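Local coordinates for protein prophage lambdalm01, antigen B (Listeria monocytogenes, PDB 4ACV) that probably terminates and caps the assembled tail tube of a Listeria prophage-related particle, as a six-subunit assembly, at residues T15-K20 / D78-M83; F85-G90 / V119-E124. All blocks are in the same frame, centred on the assembly; numbering follows the deposited sequence.

In the fold
Contact 1 joins the two helices, 6-21 and 71-83, to each other, and contact 2 lays the loop 85-90 on strand 110-123 of the mixed beta-sheet of one small alpha+beta subunit; their centres lie 15 Å apart. Along the chain contact 1 closes before contact 2 opens, just after the second helix, where the loop runs over the end of strand 110-123 before entering strand 91-99. The two meet directly, Met16 CB lying 3.6 Å from Phe85 CB, so one hydrophobic core runs from the helix pair into the loop and sheet. Together they tie both helices and the following loop to the sheet within one subunit of the six-chain assembly.

Contact 1: T15-K20 / D78-M83; sequences TMLQEK and DTLIQM
Met16 and Leu80 meet where helices 6-21 and 71-83 face each other, and they illustrate how two helices can be joined through a few apolar side chains. The axes of the two short segments come no closer than 10.2 Å and their directions differ by 113°; at this angle the touching residues are two neighbours on each helix, Met16 and Leu17 against Leu80 and Ile81. On the tight side, Met16 has CG anti to its own amide nitrogen (chi1 -177°) and then bends at both following torsions. That fold of the chain lays SD 4.0 Å from Leu80 CB and brings CE 3.6 Å from Leu80 O, over the backbone of the partner helix. The same methyl lies 4.0 Å from Ile81 CG1. Leu17 adds one branch: its CD2 lies 3.9 Å from Leu80 CB, with Leu80 CD1 also close by, while Ile81 CG1 is a looser neighbour at 4.3 Å. Phe85 packs on Met16, and Val96 and Phe117 of the sheet pack on Ile81, extending this core. The opposite character appears at exposed Lys20, whose CG, the last atom modelled, is 4.7 Å from Leu80 CD2, and at exposed Met83, farther still. With carbon and sulfur making the side-chain contacts, the helix pair is held across this interface by dispersion and hydrophobic burial, without a directional polar bond to fix the crossing.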
loop_
_atom_site.group_PDB
_atom_site.type_symbol
_atom_site.label_atom_id
_atom_site.label_comp_id
_atom_site.label_asym_id
_atom_site.label_seq_id
_atom_site.Cartn_x
_atom_site.Cartn_y
_atom_site.Cartn_z
ATOM N N THR A 15 -25.960 -20.729 7.546
ATOM C CA THR A 15 -27.251 -21.410 7.563
ATOM C C THR A 15 -27.617 -21.949 6.183
ATOM O O THR A 15 -28.100 -23.076 6.060
ATOM C CB THR A 15 -28.362 -20.472 8.066
ATOM O OG1 THR A 15 -28.075 -20.091 9.411
ATOM C CG2 THR A 15 -29.711 -21.157 8.030
ATOM N N MET A 16 -27.379 -21.147 5.147
ATOM C CA MET A 16 -27.580 -21.612 3.777
ATOM C C MET A 16 -26.681 -22.810 3.445
ATOM O O MET A 16 -27.144 -23.812 2.903
ATOM C CB MET A 16 -27.359 -20.479 2.767
ATOM C CG MET A 16 -27.623 -20.882 1.312
ATOM S SD MET A 16 -26.250 -21.763 0.523
ATOM C CE MET A 16 -25.085 -20.411 0.374
ATOM N N LEU A 17 -25.396 -22.709 3.769
ATOM C CA LEU A 17 -24.476 -23.797 3.463
ATOM C C LEU A 17 -24.899 -25.055 4.203
ATOM O O LEU A 17 -24.843 -26.157 3.656
ATOM C CB LEU A 17 -23.023 -23.415 3.782
ATOM C CG LEU A 17 -22.471 -22.370 2.811
ATOM C CD1 LEU A 17 -21.069 -21.901 3.175
ATOM C CD2 LEU A 17 -22.512 -22.933 1.399
ATOM N N GLN A 18 -25.350 -24.884 5.439
ATOM C CA GLN A 18 -25.718 -26.026 6.261
ATOM C C GLN A 18 -27.050 -26.609 5.839
ATOM O O GLN A 18 -27.183 -27.820 5.706
ATOM C CB GLN A 18 -25.714 -25.661 7.747
ATOM C CG GLN A 18 -24.350 -25.147 8.213
ATOM C CD GLN A 18 -24.157 -25.219 9.716
ATOM O OE1 GLN A 18 -25.121 -25.167 10.485
ATOM N NE2 GLN A 18 -22.902 -25.335 10.143
ATOM N N GLU A 19 -28.031 -25.754 5.598
ATOM C CA GLU A 19 -29.367 -26.251 5.300
ATOM C C GLU A 19 -29.554 -26.615 3.834
ATOM O O GLU A 19 -30.392 -27.448 3.502
ATOM C CB GLU A 19 -30.445 -25.258 5.758
ATOM N N LYS A 20 -28.776 -26.004 2.952
ATOM C CA LYS A 20 -28.978 -26.216 1.527
ATOM C C LYS A 20 -27.923 -27.155 0.980
ATOM O O LYS A 20 -28.159 -27.858 0.004
ATOM C CB LYS A 20 -28.953 -24.883 0.777
ATOM C CG LYS A 20 -29.816 -24.846 -0.473
ATOM N N ASP A 78 -18.918 -22.888 -3.940
ATOM C CA ASP A 78 -18.881 -21.740 -4.831
ATOM C C ASP A 78 -20.242 -21.561 -5.476
ATOM O O ASP A 78 -20.771 -20.449 -5.547
ATOM C CB ASP A 78 -17.808 -21.938 -5.905
ATOM C CG ASP A 78 -17.451 -20.652 -6.624
ATOM O OD1 ASP A 78 -18.097 -20.326 -7.639
ATOM O OD2 ASP A 78 -16.515 -19.967 -6.179
ATOM N N THR A 79 -20.805 -22.670 -5.939
ATOM C CA THR A 79 -22.099 -22.661 -6.611
ATOM C C THR A 79 -23.243 -22.366 -5.649
ATOM O O THR A 79 -24.160 -21.612 -5.969
ATOM C CB THR A 79 -22.376 -23.994 -7.319
ATOM O OG1 THR A 79 -21.346 -24.247 -8.281
ATOM C CG2 THR A 79 -23.731 -23.951 -8.025
ATOM N N LEU A 80 -23.189 -22.963 -4.468
ATOM C CA LEU A 80 -24.205 -22.695 -3.463
ATOM C C LEU A 80 -24.283 -21.197 -3.184
ATOM O O LEU A 80 -25.352 -20.600 -3.232
ATOM C CB LEU A 80 -23.918 -23.484 -2.182
ATOM C CG LEU A 80 -24.218 -24.979 -2.325
ATOM C CD1 LEU A 80 -23.890 -25.749 -1.058
ATOM C CD2 LEU A 80 -25.676 -25.177 -2.709
ATOM N N ILE A 81 -23.132 -20.588 -2.933
ATOM C CA ILE A 81 -23.094 -19.181 -2.590
ATOM C C ILE A 81 -23.627 -18.304 -3.730
ATOM O O ILE A 81 -24.422 -17.389 -3.500
ATOM C CB ILE A 81 -21.680 -18.781 -2.145
ATOM C CG1 ILE A 81 -21.386 -19.422 -0.788
ATOM C CG2 ILE A 81 -21.525 -17.262 -2.090
ATOM C CD1 ILE A 81 -19.993 -19.192 -0.288
ATOM N N GLN A 82 -23.211 -18.609 -4.954
ATOM C CA GLN A 82 -23.696 -17.915 -6.147
ATOM C C GLN A 82 -25.215 -18.007 -6.378
ATOM O O GLN A 82 -25.808 -17.117 -6.990
ATOM C CB GLN A 82 -22.968 -18.436 -7.389
ATOM C CG GLN A 82 -21.535 -17.954 -7.525
ATOM C CD GLN A 82 -21.005 -18.160 -8.925
ATOM O OE1 GLN A 82 -20.202 -19.055 -9.164
ATOM N NE2 GLN A 82 -21.470 -17.343 -9.865
ATOM N N MET A 83 -25.835 -19.091 -5.919
ATOM C CA MET A 83 -27.282 -19.227 -5.997
ATOM C C MET A 83 -28.025 -18.343 -4.991
ATOM O O MET A 83 -29.204 -18.060 -5.167
ATOM C CB MET A 83 -27.676 -20.684 -5.803
ATOM C CG MET A 83 -27.150 -21.588 -6.907
ATOM S SD MET A 83 -27.380 -23.316 -6.497
ATOM C CE MET A 83 -29.160 -23.368 -6.301
#

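Contact 2: F85-G90 / V119-E124; sequences FILPEG and VSICRE
Leu87 and Ile121 carry the apolar part of this contact, reaching toward each other tip to tip from the loop 85-90 and from strand 110-123. Leu87 CD1 lies 3.6 Å from Ile121 CD1 and touches CG1 and CG2 of the same isoleucine, so a single methyl sits against most of that branched side chain. Farther back, Phe85 presents the edge of its ring: CZ is 4.0 Å from Val119 CG1, which lies near the ring plane. Chi1 of 40° puts CG between backbone N and carbonyl carbon, the ring reaching from there to Val119; Val13 of helix 6-21 also packs on it.

Polar contacts gather at the other end, around the carbonyl of Gly90. Its O accepts a hydrogen bond from Glu124 N at 3.2 Å, in the carbonyl plane, and a CA-H...O contact from Arg123 CA at the same distance. Gly90 has a positive phi of 100°, a turn of the backbone well suited to glycine. The Arg123 guanidinium points elsewhere, to a salt bridge with Glu56. Together these form a helix-to-strand connection folded over a sheet, its apolar side chains filling the layer between helix 6-21 and the strands, as in a two-layer alpha+beta fold.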
loop_
_atom_site.group_PDB
_atom_site.type_symbol
_atom_site.label_atom_id
_atom_site.label_comp_id
_atom_site.label_asym_id
_atom_site.label_seq_id
_atom_site.Cartn_x
_atom_site.Cartn_y
_atom_site.Cartn_z
ATOM N N PHE A 85 -28.684 -16.784 -0.725
ATOM C CA PHE A 85 -29.003 -17.169 0.641
ATOM C C PHE A 85 -30.044 -16.189 1.144
ATOM O O PHE A 85 -30.072 -15.030 0.719
ATOM C CB PHE A 85 -27.761 -17.154 1.543
ATOM C CG PHE A 85 -26.841 -15.992 1.291
ATOM C CD1 PHE A 85 -25.857 -16.063 0.309
ATOM C CD2 PHE A 85 -26.969 -14.819 2.021
ATOM C CE1 PHE A 85 -25.015 -14.989 0.066
ATOM C CE2 PHE A 85 -26.134 -13.739 1.787
ATOM C CZ PHE A 85 -25.151 -13.827 0.806
ATOM N N ILE A 86 -30.909 -16.670 2.029
ATOM C CA ILE A 86 -31.979 -15.867 2.599
ATOM C C ILE A 86 -31.452 -14.894 3.645
ATOM O O ILE A 86 -30.508 -15.195 4.376
ATOM C CB ILE A 86 -33.051 -16.760 3.260
ATOM C CG1 ILE A 86 -33.660 -17.711 2.233
ATOM C CG2 ILE A 86 -34.136 -15.910 3.918
ATOM C CD1 ILE A 86 -34.072 -17.017 0.943
ATOM N N LEU A 87 -32.089 -13.730 3.718
ATOM C CA LEU A 87 -31.740 -12.710 4.693
ATOM C C LEU A 87 -32.946 -12.310 5.544
ATOM O O LEU A 87 -34.084 -12.532 5.150
ATOM C CB LEU A 87 -31.169 -11.487 3.972
ATOM C CG LEU A 87 -29.819 -11.690 3.276
ATOM C CD1 LEU A 87 -29.444 -10.477 2.410
ATOM C CD2 LEU A 87 -28.749 -11.970 4.310
ATOM N N PRO A 88 -32.700 -11.704 6.714
ATOM C CA PRO A 88 -33.809 -11.245 7.560
ATOM C C PRO A 88 -34.734 -10.287 6.803
ATOM O O PRO A 88 -34.291 -9.583 5.893
ATOM C CB PRO A 88 -33.097 -10.506 8.699
ATOM C CG PRO A 88 -31.717 -11.088 8.730
ATOM C CD PRO A 88 -31.386 -11.386 7.299
ATOM N N GLU A 89 -36.008 -10.271 7.174
ATOM C CA GLU A 89 -36.988 -9.420 6.519
ATOM C C GLU A 89 -36.472 -7.994 6.334
ATOM O O GLU A 89 -35.923 -7.393 7.256
ATOM C CB GLU A 89 -38.296 -9.406 7.316
ATOM N N GLY A 90 -36.658 -7.462 5.131
ATOM C CA GLY A 90 -36.289 -6.092 4.822
ATOM C C GLY A 90 -34.963 -5.991 4.094
ATOM O O GLY A 90 -34.569 -4.908 3.667
ATOM N N VAL A 119 -20.864 -9.498 -2.158
ATOM C CA VAL A 119 -22.319 -9.523 -2.314
ATOM C C VAL A 119 -22.966 -8.146 -2.168
ATOM O O VAL A 119 -22.597 -7.370 -1.294
ATOM C CB VAL A 119 -23.003 -10.491 -1.331
ATOM C CG1 VAL A 119 -22.533 -11.918 -1.575
ATOM C CG2 VAL A 119 -22.782 -10.039 0.116
ATOM N N SER A 120 -23.943 -7.868 -3.024
ATOM C CA SER A 120 -24.713 -6.636 -2.953
ATOM C C SER A 120 -26.073 -6.897 -2.320
ATOM O O SER A 120 -26.823 -7.766 -2.759
ATOM C CB SER A 120 -24.900 -6.038 -4.342
ATOM O OG SER A 120 -23.651 -5.853 -4.978
ATOM N N ILE A 121 -26.386 -6.131 -1.287
ATOM C CA ILE A 121 -27.605 -6.339 -0.527
ATOM C C ILE A 121 -28.418 -5.053 -0.469
ATOM O O ILE A 121 -27.883 -3.984 -0.158
ATOM C CB ILE A 121 -27.282 -6.837 0.913
ATOM C CG1 ILE A 121 -26.713 -8.263 0.865
ATOM C CG2 ILE A 121 -28.511 -6.741 1.809
ATOM C CD1 ILE A 121 -26.292 -8.818 2.201
ATOM N N CYS A 122 -29.707 -5.162 -0.788
ATOM C CA CYS A 122 -30.622 -4.023 -0.742
ATOM C C CYS A 122 -31.552 -4.049 0.474
ATOM O O CYS A 122 -32.019 -5.105 0.904
ATOM C CB CYS A 122 -31.458 -3.956 -2.028
ATOM S SG CYS A 122 -30.526 -3.401 -3.478
ATOM N N ARG A 123 -31.836 -2.876 1.018
ATOM C CA ARG A 123 -32.829 -2.782 2.080
ATOM C C ARG A 123 -33.968 -1.846 1.704
ATOM O O ARG A 123 -33.850 -1.046 0.779
ATOM C CB ARG A 123 -32.180 -2.332 3.379
ATOM C CG ARG A 123 -31.416 -1.033 3.265
ATOM C CD ARG A 123 -30.440 -0.909 4.417
ATOM N NE ARG A 123 -30.037 0.470 4.628
ATOM C CZ ARG A 123 -28.945 1.015 4.109
ATOM N NH1 ARG A 123 -28.139 0.284 3.353
ATOM N NH2 ARG A 123 -28.661 2.290 4.346
ATOM N N GLU A 124 -35.078 -1.968 2.425
ATOM C CA GLU A 124 -36.236 -1.107 2.229
ATOM C C GLU A 124 -35.866 0.356 2.447
ATOM O O GLU A 124 -35.059 0.673 3.323
ATOM C CB GLU A 124 -37.337 -1.498 3.215
ATOM C CG GLU A 124 -37.540 -3.003 3.359
ATOM C CD GLU A 124 -38.509 -3.579 2.337
ATOM O OE1 GLU A 124 -39.685 -3.144 2.314
ATOM O OE2 GLU A 124 -38.093 -4.475 1.569
#